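Local structure of fructuronate-tagaturonate epimerase UxaE from Cohnella laeviribosi in complex with 1 glycerol (Cohnella laeviribosi, 6IL9) at residues D158-K163 against H364-G369; Q123-L128 against E165-M170; S91-L96 against G337-I342. The protein interconverts D-fructuronate and D-tagaturonate by epimerisation, probably with the help of the zinc ion bound in its TIM-barrel fold. One frame throughout, in Å; residues are numbered along the deposited sequence.

Contact 1 of 3, residues D158-K163 against H364-G369; sequences DGDHLK and HVKTAG. With ZN (zinc ion), chain C.
Lys366 reaches across the inside of a TIM barrel from strand 363-367 and meets Asp158 and Asp160 of strand 156-162. The three form a salt-bridge network in the barrel core. The lysine chain is extended beyond CG, which lets its amino group bridge the 9.7 Å between CA of Asp160 and CA of Lys366. Its NZ lies 2.7 Å from OD2 of Asp158 and uses the syn lone pair of that oxygen. OD1 of Asp160 is 2.9 Å from the same NZ but is met from above the carboxylate plane, 61° out of it. Glu269 adds a salt bridge to NZ and OG1 of Thr180 a hydrogen bond. Three carboxylates and a hydroxyl thus surround the ammonium, which probably favours its charged form.

The rest of the contact is looser and wetter. Water 1 donates to OD2 of Asp158 and is also hydrogen-bonded to NE2 of His364, which it meets at the ring edge. The other oxygen of Asp160, OD2, bonds to a glycerol, probably from the crystallisation liquor. Next in the chain, His161 binds zinc with Asp273 and His343. NE2 of His161 is 2.4 Å from the zinc ion, and water 2 occupies another position on the metal.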
# COMPACT_ATOMS: atom_id res chain seq x y z
N ASP A 158 3.03 -6.72 0.62
CA ASP A 158 3.87 -5.78 1.35
C ASP A 158 3.38 -5.67 2.79
O ASP A 158 2.22 -5.33 3.04
CB ASP A 158 3.82 -4.41 0.65
CG ASP A 158 4.60 -3.32 1.36
OD1 ASP A 158 5.46 -3.59 2.23
OD2 ASP A 158 4.35 -2.14 1.00
N GLY A 159 4.27 -5.99 3.73
CA GLY A 159 4.03 -5.68 5.12
C GLY A 159 4.42 -4.24 5.34
O GLY A 159 5.60 -3.93 5.54
N ASP A 160 3.44 -3.35 5.28
CA ASP A 160 3.69 -1.92 5.16
C ASP A 160 3.88 -1.30 6.54
O ASP A 160 3.19 -1.68 7.49
CB ASP A 160 2.52 -1.27 4.43
CG ASP A 160 2.74 0.20 4.16
OD1 ASP A 160 3.90 0.64 4.09
OD2 ASP A 160 1.73 0.92 4.02
N HIS A 161 4.82 -0.36 6.64
CA HIS A 161 5.02 0.43 7.86
C HIS A 161 5.24 -0.43 9.10
O HIS A 161 4.67 -0.17 10.16
CB HIS A 161 3.84 1.36 8.11
CG HIS A 161 3.98 2.70 7.47
ND1 HIS A 161 4.92 3.62 7.89
CD2 HIS A 161 3.30 3.28 6.46
CE1 HIS A 161 4.82 4.70 7.15
NE2 HIS A 161 3.84 4.53 6.29
N LEU A 162 6.09 -1.45 8.96
CA LEU A 162 6.42 -2.30 10.10
C LEU A 162 7.46 -1.61 10.99
O LEU A 162 8.42 -1.01 10.52
CB LEU A 162 6.96 -3.65 9.64
CG LEU A 162 6.14 -4.48 8.65
CD1 LEU A 162 6.93 -5.70 8.23
CD2 LEU A 162 4.80 -4.89 9.22
N LYS A 163 7.26 -1.73 12.31
CA LYS A 163 8.11 -1.12 13.32
C LYS A 163 8.60 -2.11 14.36
O LYS A 163 9.72 -1.99 14.84
CB LYS A 163 7.35 0.02 14.05
CG LYS A 163 6.95 1.20 13.17
CD LYS A 163 6.18 2.25 13.97
CE LYS A 163 5.25 3.07 13.07
NZ LYS A 163 3.88 3.24 13.64
N HIS A 364 8.73 2.71 -7.11
CA HIS A 364 7.58 2.17 -6.40
C HIS A 364 6.71 3.34 -5.97
O HIS A 364 7.22 4.33 -5.43
CB HIS A 364 8.01 1.35 -5.17
CG HIS A 364 6.87 0.62 -4.53
ND1 HIS A 364 6.17 -0.36 -5.20
CD2 HIS A 364 6.29 0.75 -3.31
CE1 HIS A 364 5.21 -0.82 -4.41
NE2 HIS A 364 5.26 -0.17 -3.26
N VAL A 365 5.40 3.23 -6.20
CA VAL A 365 4.43 4.20 -5.71
C VAL A 365 3.39 3.45 -4.89
O VAL A 365 2.90 2.41 -5.34
CB VAL A 365 3.76 4.96 -6.88
CG1 VAL A 365 2.62 5.83 -6.36
CG2 VAL A 365 4.78 5.80 -7.64
N LYS A 366 3.07 3.97 -3.70
CA LYS A 366 2.09 3.31 -2.83
C LYS A 366 0.78 4.08 -2.79
O LYS A 366 0.77 5.32 -2.72
CB LYS A 366 2.61 3.17 -1.39
CG LYS A 366 3.77 2.22 -1.27
CD LYS A 366 3.88 1.67 0.15
CE LYS A 366 5.19 0.90 0.27
NZ LYS A 366 5.34 0.28 1.61
N THR A 367 -0.32 3.34 -2.87
CA THR A 367 -1.68 3.83 -2.66
C THR A 367 -2.39 2.91 -1.68
O THR A 367 -2.02 1.74 -1.50
CB THR A 367 -2.51 3.90 -3.96
OG1 THR A 367 -2.92 2.57 -4.33
CG2 THR A 367 -1.71 4.53 -5.09
N ALA A 368 -3.45 3.45 -1.06
CA ALA A 368 -4.35 2.61 -0.26
C ALA A 368 -5.69 3.32 -0.08
O ALA A 368 -6.71 2.86 -0.61
CB ALA A 368 -3.72 2.27 1.09
N GLY A 369 -5.69 4.44 0.63
CA GLY A 369 -6.95 5.10 0.96
C GLY A 369 -7.73 5.60 -0.24
O GLY A 369 -8.96 5.72 -0.18
ZN ZN C . 4.69 5.84 4.50
O HOH W 1 3.48 -1.47 -1.55
O HOH W 2 2.54 6.62 4.30

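Contact 2 of 3, residues Q123-L128 against E165-M170; sequences QSIREL and EEDIRM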
# COMPACT_ATOMS: atom_id res chain seq x y z
N GLN A 123 -1.14 -3.55 3.44
CA GLN A 123 -1.84 -2.83 4.51
C GLN A 123 -0.85 -2.59 5.63
O GLN A 123 0.07 -3.39 5.86
CB GLN A 123 -3.05 -3.62 5.04
CG GLN A 123 -4.30 -3.57 4.14
CD GLN A 123 -4.95 -2.20 4.14
OE1 GLN A 123 -5.79 -1.90 5.00
NE2 GLN A 123 -4.56 -1.35 3.20
N SER A 124 -1.03 -1.47 6.33
CA SER A 124 -0.21 -1.14 7.49
C SER A 124 -0.80 -1.76 8.75
O SER A 124 -1.97 -2.15 8.80
CB SER A 124 -0.10 0.37 7.68
OG SER A 124 -1.34 0.92 8.10
N ILE A 125 0.05 -1.84 9.79
CA ILE A 125 -0.39 -2.32 11.09
C ILE A 125 -1.54 -1.47 11.61
O ILE A 125 -2.53 -1.99 12.16
CB ILE A 125 0.79 -2.34 12.08
CG1 ILE A 125 1.82 -3.39 11.66
CG2 ILE A 125 0.31 -2.60 13.49
CD1 ILE A 125 1.29 -4.81 11.74
N ARG A 126 -1.45 -0.15 11.43
CA ARG A 126 -2.53 0.74 11.85
C ARG A 126 -3.81 0.47 11.06
O ARG A 126 -4.90 0.47 11.63
CB ARG A 126 -2.10 2.20 11.68
CG ARG A 126 -3.24 3.20 11.83
CD ARG A 126 -2.71 4.60 12.01
NE ARG A 126 -1.88 4.70 13.21
CZ ARG A 126 -0.77 5.42 13.29
NH1 ARG A 126 -0.36 6.12 12.24
NH2 ARG A 126 -0.08 5.44 14.43
N GLU A 127 -3.69 0.26 9.75
CA GLU A 127 -4.88 -0.04 8.95
C GLU A 127 -5.55 -1.33 9.41
O GLU A 127 -6.79 -1.41 9.44
CB GLU A 127 -4.50 -0.14 7.48
CG GLU A 127 -4.40 1.19 6.79
CD GLU A 127 -3.78 1.08 5.41
OE1 GLU A 127 -2.69 0.47 5.27
OE2 GLU A 127 -4.39 1.60 4.45
N LEU A 128 -4.77 -2.35 9.74
CA LEU A 128 -5.35 -3.58 10.27
C LEU A 128 -6.09 -3.30 11.58
O LEU A 128 -7.21 -3.79 11.79
CB LEU A 128 -4.28 -4.63 10.51
CG LEU A 128 -3.52 -5.14 9.28
CD1 LEU A 128 -2.44 -6.12 9.72
CD2 LEU A 128 -4.49 -5.78 8.29
N GLU A 165 9.52 -5.93 15.95
CA GLU A 165 10.10 -7.18 15.47
C GLU A 165 9.05 -8.28 15.38
O GLU A 165 9.10 -9.12 14.47
CB GLU A 165 11.24 -7.62 16.38
CG GLU A 165 12.41 -6.67 16.38
CD GLU A 165 13.61 -7.21 17.14
OE1 GLU A 165 14.26 -6.42 17.85
OE2 GLU A 165 13.90 -8.42 17.02
N GLU A 166 8.09 -8.30 16.31
CA GLU A 166 7.03 -9.30 16.27
C GLU A 166 6.24 -9.22 14.97
O GLU A 166 5.87 -10.24 14.39
CB GLU A 166 6.10 -9.13 17.48
CG GLU A 166 5.48 -10.43 17.96
CD GLU A 166 4.07 -10.24 18.51
OE1 GLU A 166 3.32 -11.24 18.59
OE2 GLU A 166 3.71 -9.10 18.88
N ASP A 167 5.97 -7.99 14.51
CA ASP A 167 5.23 -7.79 13.27
C ASP A 167 6.05 -8.17 12.04
O ASP A 167 5.50 -8.70 11.07
CB ASP A 167 4.77 -6.33 13.19
CG ASP A 167 3.72 -5.99 14.24
OD1 ASP A 167 2.97 -6.90 14.64
OD2 ASP A 167 3.65 -4.82 14.66
N ILE A 168 7.36 -7.92 12.08
CA ILE A 168 8.24 -8.36 11.00
C ILE A 168 8.27 -9.88 10.92
O ILE A 168 8.21 -10.47 9.83
CB ILE A 168 9.65 -7.77 11.21
CG1 ILE A 168 9.59 -6.25 11.12
CG2 ILE A 168 10.63 -8.36 10.22
CD1 ILE A 168 10.84 -5.57 11.65
N ARG A 169 8.38 -10.54 12.07
CA ARG A 169 8.34 -12.00 12.09
C ARG A 169 7.02 -12.52 11.55
O ARG A 169 7.00 -13.50 10.79
CB ARG A 169 8.55 -12.52 13.52
CG ARG A 169 9.95 -12.33 14.05
CD ARG A 169 10.21 -13.22 15.27
NE ARG A 169 9.33 -12.89 16.39
CZ ARG A 169 9.58 -11.94 17.29
NH1 ARG A 169 10.68 -11.20 17.21
NH2 ARG A 169 8.72 -11.72 18.28
N MET A 170 5.91 -11.89 11.94
CA MET A 170 4.60 -12.31 11.46
C MET A 170 4.50 -12.17 9.95
O MET A 170 4.08 -13.10 9.26
CB MET A 170 3.51 -11.49 12.16
CG MET A 170 2.09 -11.69 11.59
SD MET A 170 0.84 -10.65 12.41
CE MET A 170 1.40 -8.99 12.02
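Ile125 and Asp167 make the main touch between helix 125-131 and helix 165-173. The methyl CD1 of Ile125 sits over the face of the carboxylate of Asp167, 3.7 Å from its CG. The atom CG1 of Ile125 lies 3.8 Å from OD2 of Asp167, so the ethyl branch meets the acid along two of its carbons. A second touch is apolar. The CE methyl of Met170 comes within 4.2 Å of CD1 of Ile125. The Met170 chain runs straight through CG and SD, then bends at its last torsion (chi3 63°), which sets the methyl toward the isoleucine.

The next shell fixes the start of helix 125-131. Ser124 and Glu127 form a capping box. N of Glu127 donates to OG of Ser124 at 2.9 Å. In return, N of Ser124 donates to OE1 of Glu127 at 2.8 Å, using the anti lone pair of that oxygen. The other oxygen of Glu127 is in a salt bridge with Arg99. Ile125 is the first residue of the helix, directly after the N-cap Ser124.

Further out, Ile125 and Ile168 both pack on Leu162 of strand 156-162, and Met170 packs on Tyr135. Glu165 makes a salt bridge with Lys257 and hydrogen bonds with Tyr253 and Tyr258. Between the two segments the contact is van der Waals in nature. The isoleucine methyl rests on the flat face of a polar, probably charged group, and this pairing leaves that charge uncompensated.

Contact 3 of 3, residues S91-L96 against G337-I342; sequences SATIGL and GYKLSI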
# COMPACT_ATOMS: atom_id res chain seq x y z
N SER A 91 12.39 -2.90 -12.04
CA SER A 91 11.13 -2.81 -12.76
C SER A 91 10.25 -1.81 -12.03
O SER A 91 10.63 -1.26 -10.99
CB SER A 91 10.44 -4.18 -12.86
OG SER A 91 10.21 -4.70 -11.56
N ALA A 92 9.07 -1.56 -12.59
CA ALA A 92 8.09 -0.68 -11.95
C ALA A 92 7.13 -1.50 -11.10
O ALA A 92 6.71 -2.59 -11.48
CB ALA A 92 7.31 0.10 -13.01
N THR A 93 6.79 -0.96 -9.92
CA THR A 93 5.81 -1.60 -9.04
C THR A 93 4.84 -0.54 -8.53
O THR A 93 5.20 0.63 -8.35
CB THR A 93 6.48 -2.34 -7.84
OG1 THR A 93 7.43 -1.47 -7.19
CG2 THR A 93 7.22 -3.62 -8.30
N ILE A 94 3.60 -0.94 -8.30
CA ILE A 94 2.63 -0.05 -7.68
C ILE A 94 2.01 -0.77 -6.50
O ILE A 94 1.61 -1.94 -6.62
CB ILE A 94 1.56 0.44 -8.67
CG1 ILE A 94 0.58 1.35 -7.92
CG2 ILE A 94 0.84 -0.73 -9.36
CD1 ILE A 94 -0.23 2.29 -8.81
N GLY A 95 1.95 -0.09 -5.35
CA GLY A 95 1.30 -0.65 -4.18
C GLY A 95 -0.17 -0.34 -4.24
O GLY A 95 -0.56 0.83 -4.37
N LEU A 96 -1.01 -1.36 -4.19
CA LEU A 96 -2.45 -1.21 -4.38
C LEU A 96 -3.14 -1.66 -3.09
O LEU A 96 -3.78 -2.72 -3.04
CB LEU A 96 -2.90 -2.01 -5.62
CG LEU A 96 -2.36 -1.40 -6.93
CD1 LEU A 96 -2.49 -2.36 -8.12
CD2 LEU A 96 -3.02 -0.03 -7.24
N GLY A 337 21.46 1.35 -6.78
CA GLY A 337 20.74 0.26 -7.40
C GLY A 337 19.30 0.07 -6.95
O GLY A 337 18.55 -0.66 -7.62
N TYR A 338 18.89 0.65 -5.82
CA TYR A 338 17.52 0.50 -5.36
C TYR A 338 16.64 1.53 -6.05
O TYR A 338 17.12 2.38 -6.81
CB TYR A 338 17.46 0.62 -3.83
CG TYR A 338 18.04 1.91 -3.32
CD1 TYR A 338 17.28 3.09 -3.30
CD2 TYR A 338 19.35 1.97 -2.85
CE1 TYR A 338 17.82 4.27 -2.86
CE2 TYR A 338 19.89 3.15 -2.39
CZ TYR A 338 19.12 4.30 -2.40
OH TYR A 338 19.68 5.47 -1.95
N LYS A 339 15.33 1.47 -5.79
CA LYS A 339 14.36 2.38 -6.39
C LYS A 339 13.88 3.40 -5.37
O LYS A 339 13.81 3.12 -4.18
CB LYS A 339 13.13 1.62 -6.91
CG LYS A 339 13.44 0.38 -7.71
CD LYS A 339 12.19 -0.12 -8.42
CE LYS A 339 11.11 -0.56 -7.45
NZ LYS A 339 10.00 -1.28 -8.19
N LEU A 340 13.48 4.58 -5.87
CA LEU A 340 12.73 5.51 -5.03
C LEU A 340 11.32 4.99 -4.81
O LEU A 340 10.67 4.47 -5.73
CB LEU A 340 12.67 6.89 -5.68
CG LEU A 340 13.96 7.67 -5.77
CD1 LEU A 340 13.64 9.04 -6.39
CD2 LEU A 340 14.60 7.82 -4.41
N SER A 341 10.83 5.16 -3.58
CA SER A 341 9.47 4.79 -3.21
C SER A 341 8.70 6.03 -2.80
O SER A 341 9.17 6.82 -1.98
CB SER A 341 9.49 3.78 -2.06
OG SER A 341 8.18 3.36 -1.77
N ILE A 342 7.51 6.20 -3.37
CA ILE A 342 6.65 7.35 -3.12
C ILE A 342 5.50 6.90 -2.23
O ILE A 342 4.59 6.20 -2.69
CB ILE A 342 6.10 7.96 -4.42
CG1 ILE A 342 7.18 8.05 -5.51
CG2 ILE A 342 5.44 9.31 -4.14
CD1 ILE A 342 8.31 8.98 -5.18
O HOH W 3 11.05 -3.63 -9.12
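Lys339 points from strand 339-342 toward residues 91-96 and meets them with the outer part of its chain. Its CB and CG make no close approach to that segment. Beyond CG the chain bends at chi3 (-64°), which turns the tip onto the carbonyl of Ser91. CD lies 3.2 Å from O of Ser91. CE stands 3.6 Å from the same oxygen and 3.8 Å from OG1 of Thr93. The amino group then makes the polar contacts. NZ donates to OG1 of Thr93 at 2.8 Å and to O of Ser91 at 2.9 Å. The second bond comes from above the carbonyl plane, 38° out of it. Water 3 accepts from NZ at 2.7 Å and is also bonded to OG of Ser91, so it bridges the two segments. NZ of Lys339 also donates to the backbone O of Phe363, and OG1 of Thr93 is also hydrogen-bonded to ND1 of His364.

These bonds span strand 363-367, which lies between strands 93-96 and 339-342 in the closed parallel barrel. Ser91 and Thr93 pack on His117 of strand 117-124, while Leu340 packs on helix 319-336.

Overall arrangement
The three contacts sit around one eight-stranded parallel barrel. Contacts 2 and 3 are each about 11 Å from contact 1, centre to centre, and about 20 Å from each other. Contact 1 crosses the barrel interior. Contact 3 joins the first and seventh strands across strand 363-367, the eighth, which contact 1 uses. Contacts 1 and 3 touch where strands 363-367 and 93-96 are neighbours. Contact 2 lies outside, between helices that follow strands 117-124 and 156-162. Along the chain, contact 2 is nested within the span of contact 3, while contact 1 alternates with both. Contacts 1 and 3 tie distant strands of the barrel that carries the zinc site, and contact 2 joins two of its outer helices.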